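Local coordinates for protein O-methyltransferase family 2 (Planctopirus limnophila, PDB 5I2H) that probably transfers methyl groups from S-adenosyl-L-methionine to hydroxyl oxygens of small molecules, works as a dimer and binds the flavone apigenin, at residues A[171-176]-A[211-216]; A[234-239]-A[243-248]. All coordinates share one frame; numbering follows the deposited sequence.

Interaction 1. Residues A[171-176]-A[211-216]; sequences NVAPRF and TMAVLQ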
loop_
_atom_site.group_PDB
_atom_site.type_symbol
_atom_site.label_atom_id
_atom_site.label_comp_id
_atom_site.label_asym_id
_atom_site.label_seq_id
_atom_site.Cartn_x
_atom_site.Cartn_y
_atom_site.Cartn_z
ATOM N N ASN A 171 -0.365 -7.465 21.219
ATOM C CA ASN A 171 -0.893 -8.471 20.303
ATOM C C ASN A 171 0.024 -9.674 20.140
ATOM O O ASN A 171 -0.470 -10.763 19.840
ATOM C CB ASN A 171 -1.146 -7.868 18.922
ATOM C CG ASN A 171 -2.457 -7.109 18.873
ATOM O OD1 ASN A 171 -3.514 -7.708 18.605
ATOM N ND2 ASN A 171 -2.421 -5.794 19.187
ATOM N N VAL A 172 1.335 -9.510 20.276
ATOM C CA VAL A 172 2.280 -10.578 19.950
ATOM C C VAL A 172 2.819 -11.256 21.212
ATOM O O VAL A 172 3.132 -12.449 21.187
ATOM C CB VAL A 172 3.446 -10.045 19.097
ATOM C CG1 VAL A 172 4.430 -11.209 18.737
ATOM C CG2 VAL A 172 2.900 -9.360 17.812
ATOM N N ALA A 173 2.950 -10.510 22.316
ATOM C CA ALA A 173 3.561 -11.104 23.503
ATOM C C ALA A 173 2.830 -12.363 23.989
ATOM O O ALA A 173 3.521 -13.303 24.421
ATOM C CB ALA A 173 3.674 -10.071 24.641
ATOM N N PRO A 174 1.487 -12.483 23.898
ATOM C CA PRO A 174 0.856 -13.755 24.313
ATOM C C PRO A 174 1.351 -14.959 23.518
ATOM O O PRO A 174 1.581 -16.043 24.099
ATOM C CB PRO A 174 -0.642 -13.503 24.081
ATOM C CG PRO A 174 -0.800 -11.984 24.243
ATOM C CD PRO A 174 0.482 -11.427 23.622
ATOM N N ARG A 175 1.494 -14.806 22.194
ATOM C CA ARG A 175 2.078 -15.866 21.380
ATOM C C ARG A 175 3.513 -16.136 21.802
ATOM O O ARG A 175 3.910 -17.288 22.022
ATOM C CB ARG A 175 2.045 -15.479 19.901
ATOM C CG ARG A 175 0.684 -15.261 19.341
ATOM C CD ARG A 175 -0.117 -16.527 19.338
ATOM N NE ARG A 175 -1.525 -16.268 19.066
ATOM C CZ ARG A 175 -2.434 -17.231 19.089
ATOM N NH1 ARG A 175 -2.057 -18.478 19.379
ATOM N NH2 ARG A 175 -3.699 -16.954 18.827
ATOM N N PHE A 176 4.307 -15.074 21.906
ATOM C CA PHE A 176 5.704 -15.209 22.274
ATOM C C PHE A 176 5.868 -16.021 23.545
ATOM O O PHE A 176 6.682 -16.954 23.597
ATOM C CB PHE A 176 6.317 -13.824 22.465
ATOM C CG PHE A 176 7.748 -13.866 22.911
ATOM C CD1 PHE A 176 8.760 -13.925 21.986
ATOM C CD2 PHE A 176 8.068 -13.839 24.244
ATOM C CE1 PHE A 176 10.079 -13.975 22.394
ATOM C CE2 PHE A 176 9.382 -13.895 24.678
ATOM C CZ PHE A 176 10.389 -13.963 23.751
ATOM N N THR A 211 8.540 -9.494 28.289
ATOM C CA THR A 211 9.027 -10.071 29.539
ATOM C C THR A 211 7.902 -10.231 30.546
ATOM O O THR A 211 7.834 -11.260 31.229
ATOM C CB THR A 211 10.143 -9.204 30.106
ATOM O OG1 THR A 211 11.222 -9.210 29.166
ATOM C CG2 THR A 211 10.649 -9.747 31.443
HETATM N N MSE A 212 6.999 -9.241 30.644
HETATM C CA MSE A 212 5.881 -9.366 31.575
HETATM C C MSE A 212 5.009 -10.583 31.229
HETATM O O MSE A 212 4.588 -11.301 32.139
HETATM C CB MSE A 212 5.041 -8.092 31.611
HETATM C CG MSE A 212 5.861 -6.910 32.088
HETATM SE SE MSE A 212 4.870 -5.303 31.725
HETATM C CE MSE A 212 6.443 -4.128 31.861
ATOM N N ALA A 213 4.748 -10.835 29.939
ATOM C CA ALA A 213 4.004 -12.043 29.581
ATOM C C ALA A 213 4.759 -13.300 30.008
ATOM O O ALA A 213 4.170 -14.227 30.585
ATOM C CB ALA A 213 3.703 -12.058 28.084
ATOM N N VAL A 214 6.066 -13.361 29.726
ATOM C CA VAL A 214 6.832 -14.539 30.134
ATOM C C VAL A 214 6.750 -14.728 31.645
ATOM O O VAL A 214 6.572 -15.853 32.144
ATOM C CB VAL A 214 8.289 -14.404 29.648
ATOM C CG1 VAL A 214 9.186 -15.475 30.282
ATOM C CG2 VAL A 214 8.314 -14.508 28.121
ATOM N N LEU A 215 6.838 -13.636 32.401
ATOM C CA LEU A 215 6.791 -13.779 33.858
ATOM C C LEU A 215 5.425 -14.253 34.349
ATOM O O LEU A 215 5.361 -14.936 35.383
ATOM C CB LEU A 215 7.140 -12.457 34.553
ATOM C CG LEU A 215 8.582 -11.965 34.376
ATOM C CD1 LEU A 215 8.801 -10.649 35.175
ATOM C CD2 LEU A 215 9.619 -13.037 34.749
ATOM N N GLN A 216 4.323 -13.877 33.674
ATOM C CA GLN A 216 3.030 -14.464 34.045
ATOM C C GLN A 216 2.979 -15.950 33.720
ATOM O O GLN A 216 2.356 -16.732 34.457
ATOM C CB GLN A 216 1.874 -13.737 33.354
ATOM C CG GLN A 216 1.710 -12.282 33.762
ATOM C CD GLN A 216 0.388 -11.748 33.277
ATOM O OE1 GLN A 216 -0.229 -12.343 32.384
ATOM N NE2 GLN A 216 -0.079 -10.643 33.865
#

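Interaction 2. Residues A[234-239]-A[243-248]; sequences IAAELA and GVRDRL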
loop_
_atom_site.group_PDB
_atom_site.type_symbol
_atom_site.label_atom_id
_atom_site.label_comp_id
_atom_site.label_asym_id
_atom_site.label_seq_id
_atom_site.Cartn_x
_atom_site.Cartn_y
_atom_site.Cartn_z
ATOM N N ILE A 234 7.405 3.736 31.458
ATOM C CA ILE A 234 6.256 2.992 30.942
ATOM C C ILE A 234 6.278 1.572 31.482
ATOM O O ILE A 234 5.247 1.047 31.918
ATOM C CB ILE A 234 6.225 3.000 29.399
ATOM C CG1 ILE A 234 5.811 4.368 28.866
ATOM C CG2 ILE A 234 5.234 2.009 28.884
ATOM C CD1 ILE A 234 6.978 5.161 28.363
ATOM N N ALA A 235 7.458 0.932 31.464
ATOM C CA ALA A 235 7.565 -0.418 32.002
ATOM C C ALA A 235 7.115 -0.467 33.451
ATOM O O ALA A 235 6.456 -1.420 33.855
ATOM C CB ALA A 235 8.995 -0.949 31.898
ATOM N N ALA A 236 7.454 0.552 34.244
ATOM C CA ALA A 236 7.084 0.528 35.656
ATOM C C ALA A 236 5.568 0.504 35.807
ATOM O O ALA A 236 5.024 -0.239 36.638
ATOM C CB ALA A 236 7.657 1.749 36.380
ATOM N N GLU A 237 4.867 1.322 35.008
ATOM C CA GLU A 237 3.402 1.343 35.048
ATOM C C GLU A 237 2.835 -0.013 34.647
ATOM O O GLU A 237 1.957 -0.580 35.333
ATOM C CB GLU A 237 2.871 2.448 34.120
ATOM C CG GLU A 237 1.359 2.389 33.872
ATOM C CD GLU A 237 0.554 2.482 35.180
ATOM O OE1 GLU A 237 1.038 3.108 36.150
ATOM O OE2 GLU A 237 -0.546 1.910 35.265
ATOM N N LEU A 238 3.335 -0.556 33.532
ATOM C CA LEU A 238 2.756 -1.796 33.022
ATOM C C LEU A 238 3.085 -2.986 33.920
ATOM O O LEU A 238 2.257 -3.903 34.057
ATOM C CB LEU A 238 3.218 -2.042 31.578
ATOM C CG LEU A 238 2.819 -0.938 30.594
ATOM C CD1 LEU A 238 3.359 -1.307 29.233
ATOM C CD2 LEU A 238 1.275 -0.758 30.594
ATOM N N ALA A 239 4.252 -2.970 34.574
ATOM C CA ALA A 239 4.574 -4.022 35.537
ATOM C C ALA A 239 3.580 -4.036 36.684
ATOM O O ALA A 239 3.231 -5.104 37.193
ATOM C CB ALA A 239 5.989 -3.842 36.100
ATOM N N GLY A 243 0.868 -7.144 37.426
ATOM C CA GLY A 243 1.104 -7.838 38.679
ATOM C C GLY A 243 2.428 -8.568 38.788
ATOM O O GLY A 243 2.547 -9.473 39.614
ATOM N N VAL A 244 3.431 -8.196 37.991
ATOM C CA VAL A 244 4.736 -8.847 38.039
ATOM C C VAL A 244 5.806 -7.909 38.586
ATOM O O VAL A 244 7.004 -8.246 38.568
ATOM C CB VAL A 244 5.141 -9.411 36.666
ATOM C CG1 VAL A 244 4.106 -10.465 36.195
ATOM C CG2 VAL A 244 5.304 -8.272 35.670
ATOM N N ARG A 245 5.394 -6.758 39.116
ATOM C CA ARG A 245 6.335 -5.736 39.578
ATOM C C ARG A 245 7.378 -6.279 40.561
ATOM O O ARG A 245 8.554 -5.880 40.516
ATOM C CB ARG A 245 5.522 -4.610 40.214
ATOM C CG ARG A 245 6.235 -3.633 41.090
ATOM C CD ARG A 245 6.915 -2.641 40.252
ATOM N NE ARG A 245 8.236 -3.111 39.912
ATOM C CZ ARG A 245 9.182 -2.319 39.447
ATOM N NH1 ARG A 245 10.405 -2.814 39.164
ATOM N NH2 ARG A 245 8.879 -1.040 39.258
ATOM N N ASP A 246 6.965 -7.170 41.462
ATOM C CA ASP A 246 7.888 -7.658 42.473
ATOM C C ASP A 246 8.942 -8.600 41.893
ATOM O O ASP A 246 9.956 -8.863 42.562
ATOM C CB ASP A 246 7.104 -8.333 43.608
ATOM C CG ASP A 246 6.285 -7.336 44.459
ATOM O OD1 ASP A 246 6.672 -6.158 44.594
ATOM O OD2 ASP A 246 5.245 -7.745 45.017
ATOM N N ARG A 247 8.764 -9.075 40.657
ATOM C CA ARG A 247 9.713 -9.989 40.034
ATOM C C ARG A 247 10.394 -9.341 38.836
ATOM O O ARG A 247 11.024 -10.034 38.022
ATOM C CB ARG A 247 9.035 -11.302 39.626
ATOM C CG ARG A 247 8.552 -12.139 40.785
ATOM C CD ARG A 247 8.068 -13.487 40.285
ATOM N NE ARG A 247 6.773 -13.420 39.586
ATOM C CZ ARG A 247 6.524 -13.899 38.365
ATOM N NH1 ARG A 247 7.485 -14.493 37.629
ATOM N NH2 ARG A 247 5.285 -13.805 37.882
ATOM N N LEU A 248 10.283 -8.027 38.721
ATOM C CA LEU A 248 10.852 -7.268 37.619
ATOM C C LEU A 248 11.766 -6.171 38.172
ATOM O O LEU A 248 11.424 -5.490 39.143
ATOM C CB LEU A 248 9.726 -6.653 36.767
ATOM C CG LEU A 248 10.109 -6.099 35.416
ATOM C CD1 LEU A 248 10.411 -7.254 34.440
ATOM C CD2 LEU A 248 8.972 -5.244 34.910
HETATM O O HOH W 1 6.597 0.437 39.439
#

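Interaction 1. Residues A[171-176]-A[211-216]
A173 and A213 bring two helices together in a small apolar contact that illustrates how alanines allow close helix packing. Across it the CB of A173 lies 4.0 Å from the CB of A213, and the two CA atoms are 6.2 Å apart, so the helix backbones run close together here. The same A213 methyl also rests against backbone, with its CB 3.9 Å from the carbonyl O of A173.

The second van der Waals pair joins F176 to V214. Here CE2 of the F176 ring meets CG2 of V214 at 3.7 Å; the methyl comes to the ring edge, near the ring plane, and covers neither face. F176 has its CG anti to the backbone N (chi1 177°), which carries the ring across to the other helix although its CB does not point there. No hydrogen bond crosses between the segments, and all four touching residues are buried, so the join rests on shape and apolar surface alone.

Around this contact, Y210 and H300 each meet the F176 ring edge-to-face, while A173 also touches I209 and Y210. Helix 154-179 thereby packs beside helix 209-217, whose V214 and T211 reach L200 on strand 199-203 and so set the pair against the central sheet of the Rossmann-like methyltransferase domain.

Interaction 2. Residues A[234-239]-A[243-248]
A Schellman motif ends helix 229-241 and turns the chain back against its last turns, in the loop that leads into edge strand 248-252. G243 leaves the helix with positive phi (71°), a conformation that favours glycine, and V244 N donates to A239 O at 3.2 Å, a somewhat bent bond (142° at the hydrogen).

Beyond the turn, A239 fills the angle between helix and returning loop: its CB meets CD2 of L248 at 3.5 Å, and CB of R245 sits 3.8 Å from A239 O. R245 starts with CG anti to the backbone N (chi1 163°) and then bends at chi2 and chi3, bringing its guanidinium forward to the start of strand 248-252, with NH2 turned toward A236. NH1 donates to L248 O at 2.9 Å, lying above the plane of that carbonyl, while NH2 gives a 2.7 Å bond to a water that in turn donates to A236 O. Both acceptors lie at the edge of the guanidinium, in its plane. An alanine in place of R245 would probably leave L248 O without this donor and break the water link to A236 O.

Two in-plane acceptors, one on NH1 and one on NH2, fix the rotation of the guanidinium, and a single arginine thereby joins two main-chain carbonyls, one directly and one by a water, beside the apolar touch of A239 and L248.

How the interactions relate
The two contacts follow one another along the chain, interaction 1 closing before interaction 2 opens, and their centres lie 13 Å apart on the same side of the chain's centre. Helix 209-217 connects them: one side of it packs on helix 154-179, another meets the 234-248 region. L215 O probably accepts a hydrogen bond from R247 NH2 at 2.7 Å, and the selenomethionine M212 packs with its CE 3.4 Å from A235 O. Through M212 and L215, then, the pair illustrates how helices 209-217 and 229-241 of a Rossmann-like domain pack on one another, with helix 154-179 set against the first. Strands 199-203 and 248-252 beside them belong to the same mixed sheet.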